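Long-range contacts in TatD-related deoxyribonuclease (Thermotoga maritima, PDB 1J6O), which probably acts as a metal-dependent deoxyribonuclease of the TatD family, hydrolysing ester bonds in DNA: residues 47-52 with 101-106; 107-112 with 139-144; 146-151 with 174-179; 161-166 with 181-186. All blocks are in the same frame, centred on the assembly; numbering follows the deposited sequence.

How the contacts relate
All four contacts belong to one parallel barrel, and three of them meet at the predicted two-metal site: contact 1 supplies Glu103 for the first metal, contacts 2 and 4 His139 and His164 for the second. Glu103 OE2 lies 2.7 Å from His139 ND1 and makes a weak hydrogen bond of 3.1 Å with His164 NE2. Although the centres of contacts 1, 2 and 4 are about 14 to 15 Å apart, these side chains converge. Contacts 1 and 2 are also joined by backbone pairing of strands 98-107 and 136-141. Contact 3 lies outside the strands; its Phe176 reaches Ile140 of contact 2 and Ile163 of contact 4, and the centres of contacts 3 and 4 are about 12 Å apart.

Contact 1 (47-52 with 101-106); sequences VGVNLE and IGETGL
Gly48 and Glu103 share the one hydrogen bond that joins 47-52 to 101-106. The backbone N of Glu103 donates to Gly48 O over 3.1 Å, with an N-H...O angle of 154°. The C=O...N angle of 168° puts the donor nearly in line with the carbonyl. The peptide bond between Gly102 and Glu103 is cis, which turns its N-H and C=O to the same side. Accordingly Gly102 O also comes within 3.6 Å of Gly48 O, two acceptors side by side, and Gly102 O has its own hydrogen bond from Ser70 OG. The backbone angles of Gly102 would drive a side chain into the carbonyl O of Ile101.

The van der Waals part rests on Val47. Its CG1, anti to the backbone N (chi1 -166°), is directed at the cis peptide and lies 3.2 Å from Glu103 N. The same methyl is 3.9 Å from Glu103 CB, so it packs against the root of that side chain. Val49 adds a looser touch, its CG1 4.2 Å from Glu103 OE1.

The polar end of Glu103 is held by other parts of the chain. Its chain runs extended beyond CG, and OE1 is hydrogen-bonded to His17 NE2. His17 and Glu103 are both predicted ligands of the first divalent metal, as is His19, whose ND1 bonds to Val47 O.

Strand 67-71 lies between 41-47 and 98-107 in the sheet, and the contact bridges past it where the chain leaves the strands. Such a cluster of His and acidic side chains at the C-terminal ends of barrel strands is characteristic of the metal site of TatD-type TIM barrels.

Contact 2 (107-112 with 139-144); sequences DFFRNI and HIRDAY
Asp107 and Arg141 form the parallel bridge between the two segments, and the side chain of Asp107 can be followed outward from it. Its CB lies 4.0 Å from His139 NE2. CG, anti to the backbone N (chi1 178°), sits 3.7 Å from Arg141 CB, so the carboxylate rests against the aliphatic root of the arginine. OD1 turns back to its own loop, accepting from Phe109 N at 2.7 Å and from Arg110 N at 2.9 Å; the second donor comes from above the carboxylate plane, 42° out of it. These two bonds define an Asx turn and an Asx motif. OD2 approaches the edge of the His139 ring, 3.9 Å from NE2, with carboxylate and imidazole planes 41° apart. An alanine here would probably leave the amides of Phe109 and Arg110 without their shared acceptor and the turn freer to move.

Beyond this residue the backbone continues the pairing: Phe108 N donates to Arg141 O over 3.0 Å. Ala143 CB lies over one face of the Phe108 ring, 4.0 Å from its centroid, a CH-pi contact.

The chemistry is divided between the two carboxylate oxygens. OD1 is used to shape the loop after strand 98-107, whereas OD2 lies in the plane of the His139 ring at its edge, next to a residue predicted to bind the second metal, without a hydrogen bond between them.

Contact 3 (146-151 with 174-179); sequences EAYEIL and KKFIDL
Tyr148 CG stands anti to its backbone N (chi1 -177°), whereas Phe176 CG lies beside its own backbone N and anti to the carbonyl carbon; the two rings thereby meet between the helices. The pair is T-shaped. The edge of Tyr148 faces the Phe176 ring, with planes at 77° and centroids 5.6 Å apart, and Tyr148 CD1 is over the centre of the Phe176 face.

Lys175 crosses the tyrosine at about a right angle. Its bent chain brings CE to 3.5 Å from Tyr148 CZ; CE makes the closest approach, with NZ slightly farther off, 3.8 Å from Tyr148 OH. A water in the plane of the Tyr148 ring lies 2.5 Å from Tyr148 OH and donates to Lys175 O at 2.7 Å, linking the phenol to the opposing backbone.

Farther along, Leu151 CD1 touches the edge of the Phe176 ring, 3.7 Å from CE1, and Leu151 CB packs against Leu179 CD2, also at 3.7 Å.

The two helical segments run nearly parallel, crossing at 17° with their axes 11.1 Å apart, as neighbouring outer helices of a TIM barrel do. Inward, Ala147 and Phe176 both rest on Ile140 of strand 136-141, while Ile150 packs on helix 115-132.

Contact 4 (161-166 with 181-186); sequences GVIHAF and FLLGIG
Ile163 and Phe181 form one half of the apolar centre. Chi1 sets Ile163 CG1 anti to its carbonyl carbon, and the bend at chi2 (-55°) carries CD1 over one face of the Phe181 ring, offset toward its rim, in a CH-pi contact 4.0 Å from the centroid. Phe181 CD2 also packs 3.5 Å from Gly161 C, where the absence of a side chain makes room for the ring. An alanine in place of Phe181 would probably leave Ile163 CD1 without its aromatic face and open a gap beside Gly161.

The other half is Leu183 with Phe166, side chains lying alongside and pointing the same way. Leu183 CD1 sits over the centre of the Phe166 ring, 4.1 Å from its centroid, and CD2 of the same leucine reaches Ile163 CB.

Parallel backbone pairing borders this core. Leu182 N donates to Gly161 O (3.0 Å), Ile163 N to Leu182 O (2.9 Å) and Gly184 N to Ile163 O (2.9 Å), the last almost straight at 175°. Beyond the strand, Phe166 N bonds to Gly184 O at 3.0 Å, and His164, a predicted ligand of the second metal, is hydrogen-bonded through ND1 to Glu212 OE2.

The segments contain strands 161-163 and 181-185 of a beta-alpha-beta unit: helix 170-179 packs on Ile163, Phe166 and Leu183, while Val162 and Leu182, on the other face, meet helix 248-264 and Val210 of strand 209-211.

Contact 1 (47-52 with 101-106)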
loop_
_atom_site.group_PDB
_atom_site.type_symbol
_atom_site.label_atom_id
_atom_site.label_comp_id
_atom_site.label_asym_id
_atom_site.label_seq_id
_atom_site.Cartn_x
_atom_site.Cartn_y
_atom_site.Cartn_z
ATOM N N VAL A 47 5.626 4.880 -0.965
ATOM C CA VAL A 47 6.134 4.141 0.169
ATOM C C VAL A 47 7.616 3.843 0.333
ATOM O O VAL A 47 8.240 3.311 -0.575
ATOM C CB VAL A 47 5.381 2.773 0.182
ATOM C CG1 VAL A 47 5.575 2.082 1.496
ATOM C CG2 VAL A 47 3.867 2.998 -0.075
ATOM N N GLY A 48 8.126 4.094 1.533
ATOM C CA GLY A 48 9.543 3.831 1.821
ATOM C C GLY A 48 9.737 2.423 2.354
ATOM O O GLY A 48 8.771 1.828 2.854
ATOM N N VAL A 49 10.947 1.855 2.227
ATOM C CA VAL A 49 11.161 0.488 2.739
ATOM C C VAL A 49 12.220 0.356 3.854
ATOM O O VAL A 49 12.452 -0.741 4.380
ATOM C CB VAL A 49 11.459 -0.532 1.593
ATOM C CG1 VAL A 49 10.224 -0.602 0.653
ATOM C CG2 VAL A 49 12.709 -0.135 0.804
ATOM N N ASN A 50 12.851 1.475 4.209
ATOM C CA ASN A 50 13.851 1.495 5.270
ATOM C C ASN A 50 14.124 2.956 5.561
ATOM O O ASN A 50 13.515 3.828 4.948
ATOM C CB ASN A 50 15.128 0.710 4.912
ATOM C CG ASN A 50 15.830 1.223 3.667
ATOM O OD1 ASN A 50 16.104 2.410 3.528
ATOM N ND2 ASN A 50 16.154 0.307 2.772
ATOM N N LEU A 51 14.992 3.255 6.506
ATOM C CA LEU A 51 15.254 4.652 6.809
ATOM C C LEU A 51 15.778 5.498 5.656
ATOM O O LEU A 51 15.255 6.590 5.402
ATOM C CB LEU A 51 16.214 4.766 8.013
ATOM C CG LEU A 51 15.629 4.953 9.421
ATOM C CD1 LEU A 51 14.279 4.330 9.546
ATOM C CD2 LEU A 51 16.622 4.405 10.474
ATOM N N GLU A 52 16.809 5.024 4.965
ATOM C CA GLU A 52 17.366 5.800 3.852
ATOM C C GLU A 52 16.366 5.942 2.713
ATOM O O GLU A 52 16.240 7.005 2.093
ATOM C CB GLU A 52 18.626 5.132 3.296
ATOM C CG GLU A 52 19.802 5.062 4.252
ATOM C CD GLU A 52 19.495 4.255 5.501
ATOM O OE1 GLU A 52 18.952 3.122 5.381
ATOM O OE2 GLU A 52 19.807 4.759 6.606
ATOM N N ILE A 101 2.359 5.007 8.002
ATOM C CA ILE A 101 3.550 4.336 8.501
ATOM C C ILE A 101 3.555 2.999 7.765
ATOM O O ILE A 101 2.565 2.243 7.801
ATOM C CB ILE A 101 3.511 4.056 10.047
ATOM C CG1 ILE A 101 3.598 5.364 10.837
ATOM C CG2 ILE A 101 4.733 3.165 10.442
ATOM C CD1 ILE A 101 4.880 6.154 10.619
ATOM N N GLY A 102 4.670 2.727 7.081
ATOM C CA GLY A 102 4.850 1.499 6.320
ATOM C C GLY A 102 5.787 1.853 5.168
ATOM O O GLY A 102 6.033 3.036 4.926
ATOM N N GLU A 103 6.240 0.885 4.389
ATOM C CA GLU A 103 5.903 -0.526 4.516
ATOM C C GLU A 103 6.399 -1.227 5.780
ATOM O O GLU A 103 7.542 -1.045 6.206
ATOM C CB GLU A 103 6.440 -1.246 3.264
ATOM C CG GLU A 103 5.575 -2.383 2.800
ATOM C CD GLU A 103 5.917 -2.856 1.397
ATOM O OE1 GLU A 103 6.249 -2.025 0.516
ATOM O OE2 GLU A 103 5.837 -4.082 1.180
ATOM N N THR A 104 5.505 -1.972 6.419
ATOM C CA THR A 104 5.866 -2.706 7.636
ATOM C C THR A 104 5.031 -3.979 7.658
ATOM O O THR A 104 3.943 -4.028 7.089
ATOM C CB THR A 104 5.628 -1.861 8.927
ATOM O OG1 THR A 104 6.061 -2.615 10.072
ATOM C CG2 THR A 104 4.179 -1.492 9.087
ATOM N N GLY A 105 5.547 -5.035 8.274
ATOM C CA GLY A 105 4.772 -6.258 8.309
ATOM C C GLY A 105 5.651 -7.466 8.509
ATOM O O GLY A 105 6.692 -7.378 9.169
ATOM N N LEU A 106 5.236 -8.580 7.912
ATOM C CA LEU A 106 5.956 -9.841 8.013
ATOM C C LEU A 106 6.036 -10.546 6.672
ATOM O O LEU A 106 5.065 -10.558 5.904
ATOM C CB LEU A 106 5.204 -10.793 8.957
ATOM C CG LEU A 106 4.840 -10.346 10.359
ATOM C CD1 LEU A 106 4.006 -11.445 11.043
ATOM C CD2 LEU A 106 6.134 -10.060 11.129
#

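Contact 2 (107-112 with 139-144)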
loop_
_atom_site.group_PDB
_atom_site.type_symbol
_atom_site.label_atom_id
_atom_site.label_comp_id
_atom_site.label_asym_id
_atom_site.label_seq_id
_atom_site.Cartn_x
_atom_site.Cartn_y
_atom_site.Cartn_z
ATOM N N ASP A 107 7.191 -11.137 6.392
ATOM C CA ASP A 107 7.390 -11.875 5.149
ATOM C C ASP A 107 8.077 -13.179 5.570
ATOM O O ASP A 107 9.285 -13.203 5.805
ATOM C CB ASP A 107 8.271 -11.128 4.141
ATOM C CG ASP A 107 8.501 -11.945 2.865
ATOM O OD1 ASP A 107 8.338 -13.177 2.908
ATOM O OD2 ASP A 107 8.838 -11.376 1.808
ATOM N N PHE A 108 7.294 -14.244 5.708
ATOM C CA PHE A 108 7.852 -15.538 6.106
ATOM C C PHE A 108 8.109 -16.407 4.885
ATOM O O PHE A 108 8.335 -17.621 4.988
ATOM C CB PHE A 108 6.920 -16.249 7.093
ATOM C CG PHE A 108 6.839 -15.574 8.431
ATOM C CD1 PHE A 108 7.680 -14.506 8.734
ATOM C CD2 PHE A 108 5.941 -16.008 9.396
ATOM C CE1 PHE A 108 7.624 -13.883 9.971
ATOM C CE2 PHE A 108 5.879 -15.384 10.656
ATOM C CZ PHE A 108 6.713 -14.326 10.938
ATOM N N PHE A 109 8.047 -15.785 3.714
ATOM C CA PHE A 109 8.292 -16.524 2.496
ATOM C C PHE A 109 9.780 -16.387 2.201
ATOM O O PHE A 109 10.454 -17.395 2.038
ATOM C CB PHE A 109 7.474 -15.979 1.316
ATOM C CG PHE A 109 7.804 -16.642 0.010
ATOM C CD1 PHE A 109 7.421 -17.959 -0.235
ATOM C CD2 PHE A 109 8.550 -15.972 -0.951
ATOM C CE1 PHE A 109 7.785 -18.603 -1.426
ATOM C CE2 PHE A 109 8.920 -16.601 -2.137
ATOM C CZ PHE A 109 8.539 -17.916 -2.378
ATOM N N ARG A 110 10.285 -15.148 2.149
ATOM C CA ARG A 110 11.708 -14.877 1.870
ATOM C C ARG A 110 12.590 -15.009 3.104
ATOM O O ARG A 110 13.748 -15.453 3.016
ATOM C CB ARG A 110 11.921 -13.461 1.301
ATOM C CG ARG A 110 11.559 -13.234 -0.171
ATOM C CD ARG A 110 12.388 -14.055 -1.184
ATOM N NE ARG A 110 13.813 -13.727 -1.274
ATOM C CZ ARG A 110 14.306 -12.532 -1.576
ATOM N NH1 ARG A 110 13.503 -11.509 -1.821
ATOM N NH2 ARG A 110 15.613 -12.364 -1.659
ATOM N N ASN A 111 12.061 -14.602 4.250
ATOM C CA ASN A 111 12.795 -14.673 5.509
ATOM C C ASN A 111 14.233 -14.149 5.473
ATOM O O ASN A 111 15.185 -14.812 5.914
ATOM C CB ASN A 111 12.774 -16.099 6.041
ATOM C CG ASN A 111 11.472 -16.431 6.747
ATOM O OD1 ASN A 111 10.678 -17.295 6.137
ATOM N ND2 ASN A 111 11.181 -15.906 7.823
ATOM N N ILE A 112 14.383 -12.947 4.942
ATOM C CA ILE A 112 15.678 -12.305 4.842
ATOM C C ILE A 112 16.056 -11.943 6.280
ATOM O O ILE A 112 17.226 -11.907 6.638
ATOM C CB ILE A 112 15.582 -11.026 3.984
ATOM C CG1 ILE A 112 15.240 -11.391 2.535
ATOM C CG2 ILE A 112 16.858 -10.247 4.078
ATOM C CD1 ILE A 112 16.248 -12.319 1.879
ATOM N N HIS A 139 2.457 -5.024 4.889
ATOM C CA HIS A 139 2.942 -6.006 3.929
ATOM C C HIS A 139 2.876 -7.359 4.621
ATOM O O HIS A 139 3.443 -7.518 5.694
ATOM C CB HIS A 139 4.401 -5.675 3.587
ATOM C CG HIS A 139 5.092 -6.726 2.771
ATOM N ND1 HIS A 139 5.136 -6.691 1.396
ATOM C CD2 HIS A 139 5.787 -7.827 3.140
ATOM C CE1 HIS A 139 5.835 -7.720 0.948
ATOM N NE2 HIS A 139 6.241 -8.428 1.989
ATOM N N ILE A 140 2.191 -8.329 4.020
ATOM C CA ILE A 140 2.102 -9.665 4.636
ATOM C C ILE A 140 2.319 -10.718 3.553
ATOM O O ILE A 140 1.612 -10.724 2.536
ATOM C CB ILE A 140 0.712 -9.958 5.260
ATOM C CG1 ILE A 140 0.365 -8.944 6.353
ATOM C CG2 ILE A 140 0.714 -11.399 5.824
ATOM C CD1 ILE A 140 -1.051 -9.094 6.929
ATOM N N ARG A 141 3.308 -11.589 3.746
ATOM C CA ARG A 141 3.601 -12.651 2.772
ATOM C C ARG A 141 3.674 -13.954 3.594
ATOM O O ARG A 141 4.528 -14.090 4.460
ATOM C CB ARG A 141 4.932 -12.378 2.062
ATOM C CG ARG A 141 5.240 -13.259 0.826
ATOM C CD ARG A 141 4.185 -13.103 -0.285
ATOM N NE ARG A 141 3.501 -11.803 -0.223
ATOM C CZ ARG A 141 2.495 -11.420 -1.017
ATOM N NH1 ARG A 141 2.024 -12.231 -1.969
ATOM N NH2 ARG A 141 1.942 -10.217 -0.844
ATOM N N ASP A 142 2.749 -14.880 3.336
ATOM C CA ASP A 142 2.703 -16.162 4.052
ATOM C C ASP A 142 2.814 -16.013 5.578
ATOM O O ASP A 142 3.497 -16.794 6.255
ATOM C CB ASP A 142 3.809 -17.091 3.541
ATOM C CG ASP A 142 3.614 -17.487 2.078
ATOM O OD1 ASP A 142 2.473 -17.385 1.588
ATOM O OD2 ASP A 142 4.588 -17.913 1.419
ATOM N N ALA A 143 2.136 -15.014 6.122
ATOM C CA ALA A 143 2.167 -14.771 7.562
ATOM C C ALA A 143 0.870 -14.117 8.011
ATOM O O ALA A 143 0.865 -13.357 8.976
ATOM C CB ALA A 143 3.348 -13.853 7.913
ATOM N N TYR A 144 -0.232 -14.401 7.320
ATOM C CA TYR A 144 -1.502 -13.800 7.701
ATOM C C TYR A 144 -1.929 -14.107 9.124
ATOM O O TYR A 144 -2.331 -13.213 9.850
ATOM C CB TYR A 144 -2.587 -14.185 6.685
ATOM C CG TYR A 144 -2.416 -13.405 5.401
ATOM C CD1 TYR A 144 -2.954 -12.122 5.270
ATOM C CD2 TYR A 144 -1.633 -13.901 4.356
ATOM C CE1 TYR A 144 -2.712 -11.341 4.127
ATOM C CE2 TYR A 144 -1.376 -13.121 3.197
ATOM C CZ TYR A 144 -1.920 -11.840 3.102
ATOM O OH TYR A 144 -1.626 -11.030 2.024
#

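Contact 3 (146-151 with 174-179)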
loop_
_atom_site.group_PDB
_atom_site.type_symbol
_atom_site.label_atom_id
_atom_site.label_comp_id
_atom_site.label_asym_id
_atom_site.label_seq_id
_atom_site.Cartn_x
_atom_site.Cartn_y
_atom_site.Cartn_z
ATOM N N GLU A 146 -0.053 -14.933 11.668
ATOM C CA GLU A 146 0.848 -14.268 12.596
ATOM C C GLU A 146 0.643 -12.758 12.653
ATOM O O GLU A 146 0.677 -12.149 13.735
ATOM C CB GLU A 146 2.306 -14.614 12.250
ATOM C CG GLU A 146 2.673 -16.108 12.441
ATOM C CD GLU A 146 2.431 -16.987 11.204
ATOM O OE1 GLU A 146 1.602 -16.626 10.333
ATOM O OE2 GLU A 146 3.078 -18.067 11.116
ATOM N N ALA A 147 0.416 -12.155 11.492
ATOM C CA ALA A 147 0.205 -10.718 11.449
ATOM C C ALA A 147 -1.134 -10.419 12.131
ATOM O O ALA A 147 -1.235 -9.479 12.917
ATOM C CB ALA A 147 0.203 -10.236 10.002
ATOM N N TYR A 148 -2.155 -11.222 11.841
ATOM C CA TYR A 148 -3.467 -10.999 12.457
ATOM C C TYR A 148 -3.345 -10.969 13.982
ATOM O O TYR A 148 -3.820 -10.039 14.631
ATOM C CB TYR A 148 -4.452 -12.098 12.069
ATOM C CG TYR A 148 -5.836 -11.858 12.626
ATOM C CD1 TYR A 148 -6.668 -10.865 12.087
ATOM C CD2 TYR A 148 -6.331 -12.634 13.675
ATOM C CE1 TYR A 148 -7.972 -10.658 12.582
ATOM C CE2 TYR A 148 -7.623 -12.436 14.174
ATOM C CZ TYR A 148 -8.436 -11.451 13.625
ATOM O OH TYR A 148 -9.707 -11.245 14.136
ATOM N N GLU A 149 -2.720 -11.999 14.550
ATOM C CA GLU A 149 -2.538 -12.078 15.999
ATOM C C GLU A 149 -1.883 -10.804 16.544
ATOM O O GLU A 149 -2.317 -10.244 17.550
ATOM C CB GLU A 149 -1.656 -13.281 16.356
ATOM C CG GLU A 149 -2.374 -14.619 16.441
ATOM C CD GLU A 149 -3.320 -14.706 17.636
ATOM O OE1 GLU A 149 -2.943 -14.231 18.732
ATOM O OE2 GLU A 149 -4.429 -15.263 17.478
ATOM N N ILE A 150 -0.832 -10.343 15.874
ATOM C CA ILE A 150 -0.137 -9.142 16.314
ATOM C C ILE A 150 -1.005 -7.886 16.241
ATOM O O ILE A 150 -1.099 -7.124 17.193
ATOM C CB ILE A 150 1.127 -8.921 15.466
ATOM C CG1 ILE A 150 2.145 -10.024 15.783
ATOM C CG2 ILE A 150 1.719 -7.550 15.743
ATOM C CD1 ILE A 150 3.436 -9.936 14.946
ATOM N N LEU A 151 -1.648 -7.677 15.105
ATOM C CA LEU A 151 -2.499 -6.494 14.946
ATOM C C LEU A 151 -3.662 -6.436 15.938
ATOM O O LEU A 151 -3.903 -5.404 16.568
ATOM C CB LEU A 151 -3.017 -6.442 13.505
ATOM C CG LEU A 151 -1.909 -6.098 12.498
ATOM C CD1 LEU A 151 -2.259 -6.535 11.088
ATOM C CD2 LEU A 151 -1.653 -4.607 12.566
ATOM N N LYS A 174 -11.848 -11.485 5.184
ATOM C CA LYS A 174 -12.892 -11.097 6.107
ATOM C C LYS A 174 -12.332 -10.786 7.491
ATOM O O LYS A 174 -12.746 -9.829 8.137
ATOM C CB LYS A 174 -13.957 -12.198 6.190
ATOM C CG LYS A 174 -15.107 -11.846 7.112
ATOM C CD LYS A 174 -16.394 -12.515 6.650
ATOM C CE LYS A 174 -17.437 -12.425 7.741
ATOM N NZ LYS A 174 -16.834 -12.980 8.991
ATOM N N LYS A 175 -11.375 -11.583 7.947
ATOM C CA LYS A 175 -10.793 -11.345 9.262
ATOM C C LYS A 175 -10.136 -9.973 9.355
ATOM O O LYS A 175 -10.277 -9.281 10.360
ATOM C CB LYS A 175 -9.753 -12.422 9.589
ATOM C CG LYS A 175 -10.323 -13.838 9.721
ATOM C CD LYS A 175 -11.033 -14.077 11.052
ATOM C CE LYS A 175 -10.062 -14.178 12.223
ATOM N NZ LYS A 175 -10.721 -14.798 13.432
ATOM N N PHE A 176 -9.416 -9.583 8.308
ATOM C CA PHE A 176 -8.752 -8.286 8.322
ATOM C C PHE A 176 -9.742 -7.155 8.111
ATOM O O PHE A 176 -9.638 -6.092 8.737
ATOM C CB PHE A 176 -7.635 -8.279 7.282
ATOM C CG PHE A 176 -6.378 -8.923 7.777
ATOM C CD1 PHE A 176 -5.463 -8.188 8.529
ATOM C CD2 PHE A 176 -6.127 -10.276 7.541
ATOM C CE1 PHE A 176 -4.300 -8.796 9.041
ATOM C CE2 PHE A 176 -4.973 -10.896 8.046
ATOM C CZ PHE A 176 -4.055 -10.143 8.804
ATOM N N ILE A 177 -10.711 -7.381 7.238
ATOM C CA ILE A 177 -11.711 -6.345 7.000
ATOM C C ILE A 177 -12.427 -6.105 8.336
ATOM O O ILE A 177 -12.682 -4.957 8.731
ATOM C CB ILE A 177 -12.720 -6.796 5.949
ATOM C CG1 ILE A 177 -12.069 -6.708 4.566
ATOM C CG2 ILE A 177 -14.010 -5.968 6.046
ATOM C CD1 ILE A 177 -12.959 -7.191 3.486
ATOM N N ASP A 178 -12.723 -7.184 9.058
ATOM C CA ASP A 178 -13.401 -7.016 10.333
ATOM C C ASP A 178 -12.563 -6.269 11.346
ATOM O O ASP A 178 -13.106 -5.634 12.233
ATOM C CB ASP A 178 -13.843 -8.363 10.907
ATOM C CG ASP A 178 -15.038 -8.931 10.179
ATOM O OD1 ASP A 178 -15.756 -8.140 9.510
ATOM O OD2 ASP A 178 -15.265 -10.161 10.283
ATOM N N LEU A 179 -11.239 -6.330 11.211
ATOM C CA LEU A 179 -10.351 -5.630 12.141
ATOM C C LEU A 179 -10.336 -4.147 11.773
ATOM O O LEU A 179 -9.872 -3.304 12.555
ATOM C CB LEU A 179 -8.928 -6.211 12.055
ATOM C CG LEU A 179 -7.875 -5.871 13.112
ATOM C CD1 LEU A 179 -8.435 -6.098 14.503
ATOM C CD2 LEU A 179 -6.642 -6.765 12.897
HETATM O O HOH W 1 -11.400 -9.991 12.758
#

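Contact 4 (161-166 with 181-186)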
loop_
_atom_site.group_PDB
_atom_site.type_symbol
_atom_site.label_atom_id
_atom_site.label_comp_id
_atom_site.label_asym_id
_atom_site.label_seq_id
_atom_site.Cartn_x
_atom_site.Cartn_y
_atom_site.Cartn_z
ATOM N N GLY A 161 -5.855 1.140 8.309
ATOM C CA GLY A 161 -4.972 1.161 7.152
ATOM C C GLY A 161 -5.318 0.192 6.038
ATOM O O GLY A 161 -6.481 -0.141 5.782
ATOM N N VAL A 162 -4.273 -0.287 5.380
ATOM C CA VAL A 162 -4.431 -1.209 4.281
ATOM C C VAL A 162 -3.463 -2.363 4.330
ATOM O O VAL A 162 -2.300 -2.178 4.700
ATOM C CB VAL A 162 -4.135 -0.472 2.959
ATOM C CG1 VAL A 162 -4.451 -1.347 1.799
ATOM C CG2 VAL A 162 -4.915 0.874 2.909
ATOM N N ILE A 163 -3.935 -3.545 3.944
ATOM C CA ILE A 163 -3.085 -4.740 3.898
ATOM C C ILE A 163 -2.825 -4.677 2.394
ATOM O O ILE A 163 -3.673 -5.042 1.562
ATOM C CB ILE A 163 -3.837 -6.028 4.238
ATOM C CG1 ILE A 163 -4.442 -5.907 5.643
ATOM C CG2 ILE A 163 -2.874 -7.219 4.148
ATOM C CD1 ILE A 163 -3.407 -5.567 6.733
ATOM N N HIS A 164 -1.650 -4.200 2.032
ATOM C CA HIS A 164 -1.321 -4.070 0.627
ATOM C C HIS A 164 -1.063 -5.375 -0.126
ATOM O O HIS A 164 -0.646 -6.368 0.465
ATOM C CB HIS A 164 -0.165 -3.065 0.528
ATOM C CG HIS A 164 1.126 -3.639 0.059
ATOM N ND1 HIS A 164 1.482 -3.681 -1.273
ATOM C CD2 HIS A 164 2.169 -4.163 0.745
ATOM C CE1 HIS A 164 2.687 -4.209 -1.384
ATOM N NE2 HIS A 164 3.124 -4.508 -0.176
ATOM N N ALA A 165 -1.342 -5.370 -1.426
ATOM C CA ALA A 165 -1.144 -6.559 -2.280
ATOM C C ALA A 165 -1.691 -7.788 -1.561
ATOM O O ALA A 165 -1.015 -8.833 -1.470
ATOM C CB ALA A 165 0.351 -6.750 -2.583
ATOM N N PHE A 166 -2.916 -7.660 -1.061
ATOM C CA PHE A 166 -3.565 -8.755 -0.335
ATOM C C PHE A 166 -3.432 -10.048 -1.138
ATOM O O PHE A 166 -3.836 -10.113 -2.300
ATOM C CB PHE A 166 -5.047 -8.459 -0.093
ATOM C CG PHE A 166 -5.740 -9.549 0.653
ATOM C CD1 PHE A 166 -5.539 -9.699 2.017
ATOM C CD2 PHE A 166 -6.547 -10.460 -0.013
ATOM C CE1 PHE A 166 -6.137 -10.748 2.717
ATOM C CE2 PHE A 166 -7.144 -11.514 0.686
ATOM C CZ PHE A 166 -6.935 -11.649 2.042
ATOM N N PHE A 181 -9.263 -2.997 8.419
ATOM C CA PHE A 181 -8.348 -2.699 7.319
ATOM C C PHE A 181 -9.043 -2.829 6.006
ATOM O O PHE A 181 -10.088 -3.456 5.932
ATOM C CB PHE A 181 -7.205 -3.705 7.302
ATOM C CG PHE A 181 -6.182 -3.452 8.326
ATOM C CD1 PHE A 181 -6.311 -3.989 9.605
ATOM C CD2 PHE A 181 -5.097 -2.644 8.042
ATOM C CE1 PHE A 181 -5.354 -3.709 10.588
ATOM C CE2 PHE A 181 -4.150 -2.365 9.004
ATOM C CZ PHE A 181 -4.273 -2.894 10.286
ATOM N N LEU A 182 -8.470 -2.192 4.981
ATOM C CA LEU A 182 -9.002 -2.265 3.633
ATOM C C LEU A 182 -7.924 -3.145 2.964
ATOM O O LEU A 182 -6.825 -3.315 3.515
ATOM C CB LEU A 182 -9.096 -0.893 2.971
ATOM C CG LEU A 182 -10.572 -0.448 2.987
ATOM C CD1 LEU A 182 -11.024 -0.247 4.416
ATOM C CD2 LEU A 182 -10.753 0.809 2.160
ATOM N N LEU A 183 -8.240 -3.709 1.808
ATOM C CA LEU A 183 -7.317 -4.576 1.079
ATOM C C LEU A 183 -6.844 -3.969 -0.241
ATOM O O LEU A 183 -7.651 -3.494 -1.042
ATOM C CB LEU A 183 -8.006 -5.920 0.787
ATOM C CG LEU A 183 -8.719 -6.532 1.990
ATOM C CD1 LEU A 183 -9.375 -7.822 1.552
ATOM C CD2 LEU A 183 -7.727 -6.799 3.122
ATOM N N GLY A 184 -5.531 -3.997 -0.447
ATOM C CA GLY A 184 -4.940 -3.461 -1.660
ATOM C C GLY A 184 -4.909 -4.490 -2.772
ATOM O O GLY A 184 -4.380 -5.606 -2.619
ATOM N N ILE A 185 -5.494 -4.111 -3.898
ATOM C CA ILE A 185 -5.582 -4.962 -5.084
ATOM C C ILE A 185 -4.768 -4.307 -6.182
ATOM O O ILE A 185 -4.965 -3.126 -6.477
ATOM C CB ILE A 185 -7.051 -5.062 -5.566
ATOM C CG1 ILE A 185 -7.944 -5.509 -4.396
ATOM C CG2 ILE A 185 -7.161 -6.023 -6.782
ATOM C CD1 ILE A 185 -7.538 -6.812 -3.770
ATOM N N GLY A 186 -3.839 -5.065 -6.754
ATOM C CA GLY A 186 -3.012 -4.533 -7.806
ATOM C C GLY A 186 -2.928 -5.383 -9.057
ATOM O O GLY A 186 -3.859 -6.127 -9.393
#